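Local coordinates for DUF1904 domain-containing protein (Sebaldella termitidis, PDB 4M1A) that is of unknown function but forms a trimer and belongs to the DUF1904 family, which is grouped with the MIF clan, at residues R5-E10 / L55-V60; E12-F17 / E79-I84; K72-F77 / I91-L96; G20-L25 / D34-E39. All blocks are in the same frame, centred on the assembly; numbering follows the deposited sequence.

Contact 1 (R5-E10 / L55-V60); sequences RVRGAE and LVFIEV
Arg7 and Phe57 are an antiparallel hydrogen-bonded pair, and their side chains lie side by side on one face of the sheet. Arg7 N binds Phe57 O at 3.0 Å, and Phe57 N binds Arg7 O in return. Arg7 CB lies 4.1 Å from Phe57 O. CG sits between the backbone N and the carbonyl carbon (chi1 64°), which brings it to 3.5 Å from Phe57 CB. CD and NE run past Phe57 CD1, with the guanidinium 82° from the ring plane. NE also binds a water that lies 2.8 Å from Glu59 OE1. At the tip, NH2 makes a salt bridge of 2.9 Å to Glu59 OE1, on its syn side but 34° out of the carboxylate plane. Glu59 OE2 forms a salt bridge with Arg5 NH1 of the second subunit. Arg7 NH1 pairs with Glu39 of the second subunit. An alanine at Arg7 would probably cost Glu59 OE1 its direct salt bridge and Glu39 of the second subunit its partner at NH1. On the other face, Val6 CG1 packs on Val56 CG1 at 4.0 Å, beneath the helices. Thus one face is apolar, and the other carries buried ion pairs that tie this strand pair into the trimer.

Contact 2 (E12-F17 / E79-I84); sequences EKVRDF and ERWKKI
Phe17 and Trp81 form the core of this helix-to-helix contact. Trp81 NE1 lies 3.2 Å above the plane of the Phe17 ring, over its centre. The two side chains cross at about a right angle, but the planes of the Phe17 ring and the indole five-membered ring are 47° apart, so the pair is oblique. Phe17 CG is anti to the backbone N (chi1 169°), which sets CG 3.6 Å from Trp81 NE1. Phe17 CB rests 3.7 Å from Trp81 CZ2. The six-membered end of the indole reaches further back along helix 11-17: Trp81 CH2 is 3.7 Å from Lys13 C and 4.2 Å from Val14 CG2. Arg80 CB stands at the edge of the Phe17 ring. Toward the outside, Lys13 CE meets Ile84 CG2 at 4.1 Å. A water joins Phe17 O, at 2.7 Å, to Arg80 NH1.

The next shell packs against both rings. Phe77 meets Phe17 edge-to-face, while Trp81 packs on Ala9 and on Val6, Val56 and Ile58 of the sheet. An alanine at Phe17 would probably open a gap over Trp81 NE1 and let the indole shift.

The chemistry is mainly apolar and aromatic. The polar NE1 sits over a pi face, which is consistent with a weak electrostatic attraction to the ring. Charged groups and the water keep to the outer side.

Contact 3 (K72-F77 / I91-L96); sequences KIAALF and IVFNPL
Ile91 and Phe93 reach from strand 89-95 to helix 67-82, each with the end of its side chain. Ile91 CG1 is anti to the carbonyl carbon, and an extended chi2 (166°) places CD1 against the backbone of Ala74. There it lies 3.6 Å from Ala74 O, 4.0 Å from Ala74 CB and 3.8 Å from Phe77 CB. The methyl comes at the edge of the Phe77 ring, near its plane. Ile73 approaches that same ring differently: its CG2 lies 3.6 Å above one face of the Phe77 ring, offset toward the rim.

Phe93 presents its edge to the helix. Its CZ is 3.9 Å from Ile73 CG2, which stands near the ring plane, and the two side chains cross obliquely. Ala74 N is also at this edge, 4.2 Å from Phe93 CZ. Ile73 CG2 therefore touches two rings. The contacts between side chains are all apolar.

The small Ala74 is where the backbones come nearest, with its CA 6.7 Å from that of Ile91. Ala74 also packs on Tyr102 of the second subunit. Ile91 and Val92 pair with a strand of that subunit, so the sheet runs on across the interface.

The axes of helix 72-77 and strand 91-95 approach to 9.8 Å. This is the packing of a beta-alpha-beta crossover: helix 67-82 connects the parallel neighbours 56-62 and 89-95 and packs on the sheet.

Contact 4 (G20-L25 / D34-E39); sequences GLADEL and DWFTFE
The Phe36 ring carries Leu25 CB on one face, and the Phe38 ring meets Leu25 CD1 at its edge. Leu25 CB is 3.4 Å above the Phe36 plane and offset toward the rim. It makes a CH-pi contact, 3.8 Å from the ring centroid and 25° off the ring normal. Leu25 CD1 lies in the plane of the Phe38 ring, 3.8 Å from Phe38 CE1, and the two side chains meet tip to tip. Leu25 CG is anti to the carbonyl carbon, and CD1 continues the extended chain (chi2 180°), which takes it past Phe36 to Phe38. Leu25 touches both rings, Phe36 mainly through CB and Phe38 through CD1.

Leu21 adds a second methyl at the same ring atom. Its CD2 is 3.6 Å from Phe38 CE1 and comes in obliquely. Ala22 CB touches both aromatic side chains: it is 4.1 Å from Phe36 CB and 4.0 Å from Phe38 CE2. The small side chain is consistent with the close approach of the backbones here, with the CA atoms of Ala22 and Phe36 6.0 Å apart. The side chains that meet are all apolar.

Helix 21-29 is thereby held against the start of strand 37-47. Helix 67-82 also packs on these leucines: Leu76 on Leu21, Ile73 and Phe77 on Leu25. Strand 3-7 borders strand 37-47 within the chain. Phe38 and Glu39 also pair with a strand of the third subunit, where Phe47 packs on Ala22 and Phe38.

Contacts 1, 3 and 4 are buried, while contact 2 is partly buried and opens toward the surface at Ile84. Contact 1 joins two central strands by backbone bonds and adds ion pairs on one face. The other three pack helices by apolar and aromatic groups. Contacts 2 and 3 share helix 67-82. Contacts 1 and 2 also touch where Val6 packs on Val14. Contacts 3 and 4 meet again where Leu76 packs on Glu24. Strands of contacts 1, 3 and 4 belong to one sheet, and backbone bonds between Ile58 and Val92 join contacts 1 and 3. Contact 3 borders mainly the second subunit and contact 4 the third, and the charges of contact 1 reach both.

Contact 1 (R5-E10 / L55-V60)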
# COMPACT_ATOMS: atom_id res chain seq x y z
N ARG A 5 3.62 -8.78 0.50
CA ARG A 5 3.71 -8.11 -0.75
C ARG A 5 5.09 -7.77 -1.12
O ARG A 5 5.83 -7.24 -0.29
CB ARG A 5 2.92 -6.78 -0.71
CG ARG A 5 1.49 -7.02 -0.36
CD ARG A 5 0.81 -5.71 -0.09
NE ARG A 5 -0.59 -5.96 0.26
CZ ARG A 5 -1.43 -5.04 0.74
NH1 ARG A 5 -1.04 -3.77 0.90
NH2 ARG A 5 -2.66 -5.41 0.97
N VAL A 6 5.44 -8.04 -2.37
CA VAL A 6 6.80 -7.82 -2.84
C VAL A 6 6.78 -6.86 -4.01
O VAL A 6 6.06 -7.05 -4.98
CB VAL A 6 7.49 -9.16 -3.28
CG1 VAL A 6 8.92 -8.88 -3.65
CG2 VAL A 6 7.50 -10.22 -2.17
N ARG A 7 7.65 -5.86 -3.94
CA ARG A 7 7.88 -4.95 -5.03
C ARG A 7 9.33 -4.82 -5.30
O ARG A 7 10.18 -5.19 -4.46
CB ARG A 7 7.36 -3.55 -4.72
CG ARG A 7 8.01 -2.82 -3.58
CD ARG A 7 7.24 -1.54 -3.23
NE ARG A 7 6.03 -1.90 -2.52
CZ ARG A 7 4.90 -1.26 -2.65
NH1 ARG A 7 4.90 -0.21 -3.45
NH2 ARG A 7 3.77 -1.68 -2.04
N GLY A 8 9.67 -4.35 -6.48
CA GLY A 8 11.08 -4.20 -6.85
C GLY A 8 11.72 -5.46 -7.46
O GLY A 8 12.90 -5.47 -7.77
N ALA A 9 11.02 -6.57 -7.54
CA ALA A 9 11.57 -7.82 -8.08
C ALA A 9 10.77 -8.22 -9.27
O ALA A 9 9.59 -7.94 -9.35
CB ALA A 9 11.50 -8.96 -6.99
N GLU A 10 11.37 -9.02 -10.14
CA GLU A 10 10.64 -9.62 -11.27
C GLU A 10 9.53 -10.51 -10.80
O GLU A 10 9.69 -11.26 -9.84
CB GLU A 10 11.65 -10.44 -12.13
CG GLU A 10 12.58 -9.59 -12.97
CD GLU A 10 14.04 -9.67 -12.55
OE1 GLU A 10 14.35 -9.38 -11.36
OE2 GLU A 10 14.89 -10.02 -13.41
N LEU A 55 15.05 -1.47 -4.87
CA LEU A 55 15.54 -2.52 -4.00
C LEU A 55 14.46 -3.60 -4.03
O LEU A 55 13.45 -3.38 -4.65
CB LEU A 55 15.78 -1.92 -2.64
CG LEU A 55 14.69 -1.45 -1.68
CD1 LEU A 55 15.36 -0.42 -0.76
CD2 LEU A 55 13.50 -0.77 -2.32
N VAL A 56 14.60 -4.68 -3.28
CA VAL A 56 13.48 -5.62 -3.10
C VAL A 56 12.83 -5.18 -1.79
O VAL A 56 13.51 -5.05 -0.76
CB VAL A 56 13.92 -7.06 -3.03
CG1 VAL A 56 12.69 -7.90 -2.73
CG2 VAL A 56 14.56 -7.40 -4.37
N PHE A 57 11.58 -4.74 -1.88
CA PHE A 57 10.84 -4.21 -0.72
C PHE A 57 9.62 -5.10 -0.41
O PHE A 57 8.74 -5.28 -1.26
CB PHE A 57 10.42 -2.75 -0.98
CG PHE A 57 9.85 -2.05 0.22
CD1 PHE A 57 8.57 -2.25 0.62
CD2 PHE A 57 10.60 -1.08 0.89
CE1 PHE A 57 8.05 -1.62 1.74
CE2 PHE A 57 10.04 -0.39 1.97
CZ PHE A 57 8.78 -0.67 2.38
N ILE A 58 9.60 -5.65 0.80
CA ILE A 58 8.65 -6.61 1.22
C ILE A 58 7.85 -6.08 2.37
O ILE A 58 8.43 -5.61 3.40
CB ILE A 58 9.29 -7.97 1.59
CG1 ILE A 58 10.12 -8.44 0.46
CG2 ILE A 58 8.20 -9.02 1.97
CD1 ILE A 58 11.07 -9.60 0.83
N GLU A 59 6.52 -6.09 2.21
CA GLU A 59 5.61 -5.73 3.31
C GLU A 59 4.96 -6.99 3.84
O GLU A 59 4.59 -7.86 3.04
CB GLU A 59 4.53 -4.75 2.80
CG GLU A 59 5.07 -3.46 2.33
CD GLU A 59 4.19 -2.62 1.37
OE1 GLU A 59 3.60 -3.18 0.38
OE2 GLU A 59 4.22 -1.35 1.62
N VAL A 60 4.84 -7.12 5.16
CA VAL A 60 4.15 -8.22 5.79
C VAL A 60 3.01 -7.58 6.59
O VAL A 60 3.25 -6.88 7.59
CB VAL A 60 5.07 -8.96 6.75
CG1 VAL A 60 4.33 -10.04 7.48
CG2 VAL A 60 6.24 -9.58 5.94
O HOH W 1 1.18 -2.34 -0.03
O HOH W 2 5.76 -4.26 -1.03

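Contact 2 (E12-F17 / E79-I84)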
# COMPACT_ATOMS: atom_id res chain seq x y z
N GLU A 12 8.25 -13.27 -11.98
CA GLU A 12 8.55 -14.71 -11.88
C GLU A 12 9.39 -15.07 -10.67
O GLU A 12 9.18 -16.19 -10.15
CB GLU A 12 9.27 -15.18 -13.16
CG GLU A 12 9.72 -16.64 -13.16
CD GLU A 12 10.70 -16.85 -14.35
OE1 GLU A 12 10.43 -16.24 -15.41
OE2 GLU A 12 11.76 -17.51 -14.20
N LYS A 13 10.29 -14.17 -10.25
CA LYS A 13 11.12 -14.33 -9.00
C LYS A 13 10.24 -14.32 -7.74
O LYS A 13 10.44 -15.15 -6.81
CB LYS A 13 12.30 -13.36 -8.93
CG LYS A 13 13.26 -13.42 -10.12
CD LYS A 13 13.73 -14.86 -10.27
CE LYS A 13 14.95 -14.95 -11.24
NZ LYS A 13 14.67 -15.96 -12.27
N VAL A 14 9.20 -13.47 -7.75
CA VAL A 14 8.21 -13.48 -6.66
C VAL A 14 7.46 -14.82 -6.61
O VAL A 14 7.23 -15.48 -5.53
CB VAL A 14 7.25 -12.27 -6.76
CG1 VAL A 14 6.26 -12.33 -5.61
CG2 VAL A 14 8.05 -11.00 -6.76
N ARG A 15 7.04 -15.29 -7.80
CA ARG A 15 6.40 -16.60 -7.85
C ARG A 15 7.32 -17.69 -7.24
O ARG A 15 6.87 -18.47 -6.37
CB ARG A 15 6.08 -16.99 -9.32
CG ARG A 15 5.40 -18.35 -9.54
CD ARG A 15 5.59 -18.83 -11.01
NE ARG A 15 7.00 -19.17 -11.30
CZ ARG A 15 7.45 -19.63 -12.47
NH1 ARG A 15 6.59 -19.81 -13.46
NH2 ARG A 15 8.75 -19.93 -12.63
N ASP A 16 8.58 -17.71 -7.68
CA ASP A 16 9.52 -18.72 -7.16
C ASP A 16 9.82 -18.63 -5.64
O ASP A 16 10.01 -19.60 -4.97
CB ASP A 16 10.82 -18.59 -7.87
CG ASP A 16 10.76 -19.00 -9.37
OD1 ASP A 16 9.75 -19.59 -9.87
OD2 ASP A 16 11.75 -18.63 -10.01
N PHE A 17 9.91 -17.41 -5.14
CA PHE A 17 10.05 -17.11 -3.73
C PHE A 17 8.98 -17.79 -2.94
O PHE A 17 9.22 -18.21 -1.83
CB PHE A 17 9.98 -15.53 -3.58
CG PHE A 17 9.85 -15.03 -2.19
CD1 PHE A 17 10.88 -15.23 -1.26
CD2 PHE A 17 8.77 -14.20 -1.83
CE1 PHE A 17 10.81 -14.73 0.02
CE2 PHE A 17 8.73 -13.66 -0.55
CZ PHE A 17 9.74 -13.92 0.36
N GLU A 79 17.71 -13.99 3.38
CA GLU A 79 18.55 -15.13 2.88
C GLU A 79 18.07 -15.66 1.54
O GLU A 79 18.90 -15.87 0.64
CB GLU A 79 18.57 -16.27 3.91
CG GLU A 79 19.47 -15.98 5.07
CD GLU A 79 19.42 -17.08 6.16
OE1 GLU A 79 18.55 -18.00 6.11
OE2 GLU A 79 20.28 -17.01 7.08
N ARG A 80 16.78 -15.83 1.36
CA ARG A 80 16.22 -16.29 0.12
C ARG A 80 16.46 -15.32 -1.04
O ARG A 80 16.91 -15.75 -2.14
CB ARG A 80 14.74 -16.64 0.27
CG ARG A 80 14.41 -17.87 1.12
CD ARG A 80 14.83 -19.18 0.37
NE ARG A 80 14.66 -20.35 1.23
CZ ARG A 80 13.47 -20.84 1.55
NH1 ARG A 80 12.30 -20.26 1.15
NH2 ARG A 80 13.44 -21.89 2.34
N TRP A 81 16.18 -14.01 -0.83
CA TRP A 81 16.42 -13.03 -1.91
C TRP A 81 17.91 -12.82 -2.23
O TRP A 81 18.28 -12.66 -3.40
CB TRP A 81 15.67 -11.66 -1.65
CG TRP A 81 14.21 -11.80 -1.92
CD1 TRP A 81 13.22 -12.07 -1.03
CD2 TRP A 81 13.62 -11.81 -3.18
NE1 TRP A 81 12.02 -12.22 -1.67
CE2 TRP A 81 12.22 -12.04 -3.00
CE3 TRP A 81 14.11 -11.62 -4.46
CZ2 TRP A 81 11.34 -12.15 -4.05
CZ3 TRP A 81 13.22 -11.72 -5.52
CH2 TRP A 81 11.86 -12.00 -5.32
N LYS A 82 18.77 -12.90 -1.23
CA LYS A 82 20.20 -12.72 -1.44
C LYS A 82 20.83 -13.79 -2.30
O LYS A 82 21.89 -13.56 -2.88
CB LYS A 82 20.98 -12.49 -0.14
CG LYS A 82 20.76 -11.13 0.51
CD LYS A 82 21.08 -9.84 -0.26
CE LYS A 82 21.09 -8.61 0.66
NZ LYS A 82 21.47 -7.36 -0.08
N LYS A 83 20.15 -14.90 -2.45
CA LYS A 83 20.58 -15.95 -3.38
C LYS A 83 20.47 -15.54 -4.84
O LYS A 83 21.28 -16.04 -5.64
CB LYS A 83 19.75 -17.18 -3.22
CG LYS A 83 20.05 -17.92 -1.95
CD LYS A 83 19.28 -19.21 -1.92
CE LYS A 83 19.74 -20.10 -0.76
NZ LYS A 83 18.67 -21.12 -0.49
N ILE A 84 19.50 -14.65 -5.14
CA ILE A 84 19.14 -14.17 -6.52
C ILE A 84 19.66 -12.75 -6.84
O ILE A 84 19.93 -12.43 -8.00
CB ILE A 84 17.61 -14.06 -6.68
CG1 ILE A 84 16.91 -15.33 -6.20
CG2 ILE A 84 17.25 -13.74 -8.12
CD1 ILE A 84 15.44 -15.14 -5.87
O HOH W 3 11.79 -18.82 -1.10

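Contact 3 (K72-F77 / I91-L96)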
# COMPACT_ATOMS: atom_id res chain seq x y z
N LYS A 72 12.93 -13.79 12.65
CA LYS A 72 13.18 -15.07 11.91
C LYS A 72 12.62 -14.92 10.49
O LYS A 72 13.25 -15.37 9.52
CB LYS A 72 12.53 -16.24 12.59
CG LYS A 72 13.34 -16.70 13.84
CD LYS A 72 12.68 -17.84 14.56
CE LYS A 72 13.71 -18.39 15.63
NZ LYS A 72 13.15 -19.60 16.18
N ILE A 73 11.45 -14.30 10.36
CA ILE A 73 10.89 -14.05 9.01
C ILE A 73 11.74 -13.12 8.24
O ILE A 73 12.05 -13.37 7.06
CB ILE A 73 9.39 -13.63 9.08
CG1 ILE A 73 8.56 -14.74 9.60
CG2 ILE A 73 8.89 -13.11 7.72
CD1 ILE A 73 7.26 -14.20 10.14
N ALA A 74 12.21 -12.04 8.87
CA ALA A 74 13.13 -11.20 8.19
C ALA A 74 14.41 -11.91 7.71
O ALA A 74 14.93 -11.62 6.60
CB ALA A 74 13.50 -10.03 9.06
N ALA A 75 14.98 -12.75 8.57
CA ALA A 75 16.21 -13.47 8.19
C ALA A 75 15.95 -14.39 7.00
O ALA A 75 16.74 -14.45 6.07
CB ALA A 75 16.77 -14.23 9.43
N LEU A 76 14.84 -15.10 7.05
CA LEU A 76 14.44 -16.07 6.02
C LEU A 76 14.28 -15.34 4.67
O LEU A 76 14.83 -15.73 3.66
CB LEU A 76 13.18 -16.74 6.39
CG LEU A 76 12.68 -17.79 5.36
CD1 LEU A 76 13.67 -18.95 5.12
CD2 LEU A 76 11.29 -18.30 5.72
N PHE A 77 13.53 -14.25 4.70
CA PHE A 77 13.28 -13.51 3.46
C PHE A 77 14.57 -12.97 2.89
O PHE A 77 14.78 -13.04 1.65
CB PHE A 77 12.26 -12.38 3.71
CG PHE A 77 10.82 -12.79 3.85
CD1 PHE A 77 10.37 -14.09 3.85
CD2 PHE A 77 9.83 -11.79 4.09
CE1 PHE A 77 9.02 -14.38 3.97
CE2 PHE A 77 8.53 -12.11 4.23
CZ PHE A 77 8.09 -13.39 4.20
N ILE A 91 12.36 -4.97 4.52
CA ILE A 91 11.17 -5.63 5.01
C ILE A 91 10.48 -4.80 6.06
O ILE A 91 11.16 -4.31 7.01
CB ILE A 91 11.47 -7.00 5.59
CG1 ILE A 91 12.27 -7.82 4.62
CG2 ILE A 91 10.17 -7.74 5.85
CD1 ILE A 91 12.87 -9.02 5.26
N VAL A 92 9.18 -4.52 5.87
CA VAL A 92 8.44 -3.79 6.85
C VAL A 92 7.29 -4.62 7.34
O VAL A 92 6.53 -5.15 6.53
CB VAL A 92 7.94 -2.46 6.23
CG1 VAL A 92 7.38 -1.60 7.35
CG2 VAL A 92 9.13 -1.75 5.59
N PHE A 93 7.12 -4.73 8.66
CA PHE A 93 5.98 -5.42 9.22
C PHE A 93 4.89 -4.37 9.60
O PHE A 93 5.21 -3.38 10.27
CB PHE A 93 6.37 -6.21 10.43
CG PHE A 93 7.25 -7.43 10.07
CD1 PHE A 93 8.58 -7.28 9.84
CD2 PHE A 93 6.68 -8.66 9.92
CE1 PHE A 93 9.37 -8.38 9.47
CE2 PHE A 93 7.46 -9.77 9.56
CZ PHE A 93 8.77 -9.60 9.30
N ASN A 94 3.65 -4.65 9.21
CA ASN A 94 2.48 -3.73 9.44
C ASN A 94 1.45 -4.48 10.28
O ASN A 94 0.86 -5.43 9.83
CB ASN A 94 1.89 -3.28 8.11
CG ASN A 94 2.86 -2.39 7.30
OD1 ASN A 94 3.26 -2.72 6.17
ND2 ASN A 94 3.33 -1.31 7.92
N PRO A 95 1.26 -4.08 11.53
CA PRO A 95 0.38 -4.78 12.47
C PRO A 95 -1.06 -4.39 12.09
O PRO A 95 -1.34 -3.23 11.86
CB PRO A 95 0.77 -4.25 13.86
CG PRO A 95 1.67 -3.08 13.62
CD PRO A 95 1.94 -2.92 12.13
N LEU A 96 -1.90 -5.38 12.00
CA LEU A 96 -3.30 -5.22 11.70
C LEU A 96 -4.00 -5.14 13.01
O LEU A 96 -3.60 -5.74 13.96
CB LEU A 96 -3.85 -6.44 10.98
CG LEU A 96 -3.28 -6.69 9.59
CD1 LEU A 96 -3.66 -8.11 9.22
CD2 LEU A 96 -3.76 -5.67 8.60

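Contact 4 (G20-L25 / D34-E39)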
# COMPACT_ATOMS: atom_id res chain seq x y z
N GLY A 20 7.04 -23.36 -1.33
CA GLY A 20 7.23 -23.90 0.04
C GLY A 20 7.10 -22.88 1.16
O GLY A 20 7.25 -23.21 2.35
N LEU A 21 6.86 -21.60 0.79
CA LEU A 21 7.10 -20.51 1.72
C LEU A 21 6.05 -20.47 2.80
O LEU A 21 6.37 -20.21 3.98
CB LEU A 21 7.14 -19.13 1.00
CG LEU A 21 7.62 -17.95 1.85
CD1 LEU A 21 8.99 -18.19 2.53
CD2 LEU A 21 7.69 -16.78 0.90
N ALA A 22 4.82 -20.75 2.46
CA ALA A 22 3.75 -20.66 3.46
C ALA A 22 3.91 -21.75 4.52
O ALA A 22 3.55 -21.52 5.64
CB ALA A 22 2.40 -20.79 2.84
N ASP A 23 4.42 -22.95 4.14
CA ASP A 23 4.78 -23.99 5.16
C ASP A 23 5.76 -23.45 6.14
O ASP A 23 5.59 -23.57 7.36
CB ASP A 23 5.49 -25.19 4.49
CG ASP A 23 4.66 -25.83 3.41
OD1 ASP A 23 3.40 -25.89 3.65
OD2 ASP A 23 5.30 -26.30 2.37
N GLU A 24 6.87 -22.89 5.67
CA GLU A 24 7.88 -22.39 6.58
C GLU A 24 7.37 -21.27 7.41
O GLU A 24 7.60 -21.14 8.62
CB GLU A 24 9.09 -21.84 5.79
CG GLU A 24 10.11 -21.11 6.67
CD GLU A 24 10.96 -22.00 7.61
OE1 GLU A 24 10.57 -23.14 7.97
OE2 GLU A 24 11.99 -21.48 8.02
N LEU A 25 6.59 -20.39 6.76
CA LEU A 25 6.07 -19.22 7.55
C LEU A 25 5.08 -19.62 8.62
O LEU A 25 5.11 -19.05 9.73
CB LEU A 25 5.50 -18.15 6.59
CG LEU A 25 6.53 -17.47 5.71
CD1 LEU A 25 5.85 -16.42 4.79
CD2 LEU A 25 7.59 -16.75 6.57
N ASP A 34 -2.15 -22.07 5.00
CA ASP A 34 -3.28 -21.47 4.20
C ASP A 34 -3.67 -20.08 4.60
O ASP A 34 -4.40 -19.44 3.90
CB ASP A 34 -4.55 -22.34 4.32
CG ASP A 34 -4.61 -23.40 3.28
OD1 ASP A 34 -3.95 -23.23 2.21
OD2 ASP A 34 -5.31 -24.43 3.51
N TRP A 35 -3.20 -19.58 5.73
CA TRP A 35 -3.53 -18.21 6.10
C TRP A 35 -2.63 -17.16 5.39
O TRP A 35 -2.82 -15.98 5.60
CB TRP A 35 -3.41 -18.03 7.55
CG TRP A 35 -4.47 -18.68 8.33
CD1 TRP A 35 -5.41 -19.57 7.90
CD2 TRP A 35 -4.67 -18.50 9.74
NE1 TRP A 35 -6.20 -19.96 8.99
CE2 TRP A 35 -5.75 -19.33 10.11
CE3 TRP A 35 -4.03 -17.73 10.71
CZ2 TRP A 35 -6.21 -19.41 11.44
CZ3 TRP A 35 -4.49 -17.81 12.04
CH2 TRP A 35 -5.58 -18.66 12.38
N PHE A 36 -1.67 -17.60 4.60
CA PHE A 36 -0.73 -16.68 3.95
C PHE A 36 -1.16 -16.39 2.55
O PHE A 36 -1.55 -17.33 1.82
CB PHE A 36 0.73 -17.26 3.97
CG PHE A 36 1.33 -17.26 5.32
CD1 PHE A 36 1.03 -18.31 6.24
CD2 PHE A 36 2.10 -16.22 5.75
CE1 PHE A 36 1.58 -18.27 7.53
CE2 PHE A 36 2.61 -16.19 7.02
CZ PHE A 36 2.35 -17.24 7.92
N THR A 37 -1.09 -15.09 2.12
CA THR A 37 -1.17 -14.72 0.72
C THR A 37 0.14 -14.00 0.34
O THR A 37 0.85 -13.44 1.21
CB THR A 37 -2.39 -13.77 0.43
OG1 THR A 37 -2.17 -12.54 1.10
CG2 THR A 37 -3.70 -14.35 0.87
N PHE A 38 0.47 -14.07 -0.93
CA PHE A 38 1.67 -13.48 -1.50
C PHE A 38 1.30 -12.75 -2.77
O PHE A 38 0.60 -13.34 -3.65
CB PHE A 38 2.70 -14.55 -1.81
CG PHE A 38 2.99 -15.46 -0.68
CD1 PHE A 38 3.99 -15.14 0.25
CD2 PHE A 38 2.25 -16.62 -0.51
CE1 PHE A 38 4.23 -16.00 1.34
CE2 PHE A 38 2.51 -17.46 0.54
CZ PHE A 38 3.49 -17.12 1.48
N GLU A 39 1.83 -11.55 -2.91
CA GLU A 39 1.63 -10.77 -4.14
C GLU A 39 2.89 -10.18 -4.67
O GLU A 39 3.74 -9.69 -3.90
CB GLU A 39 0.76 -9.58 -3.83
CG GLU A 39 -0.58 -9.91 -3.42
CD GLU A 39 -1.29 -8.68 -2.85
OE1 GLU A 39 -1.64 -7.78 -3.69
OE2 GLU A 39 -1.51 -8.64 -1.60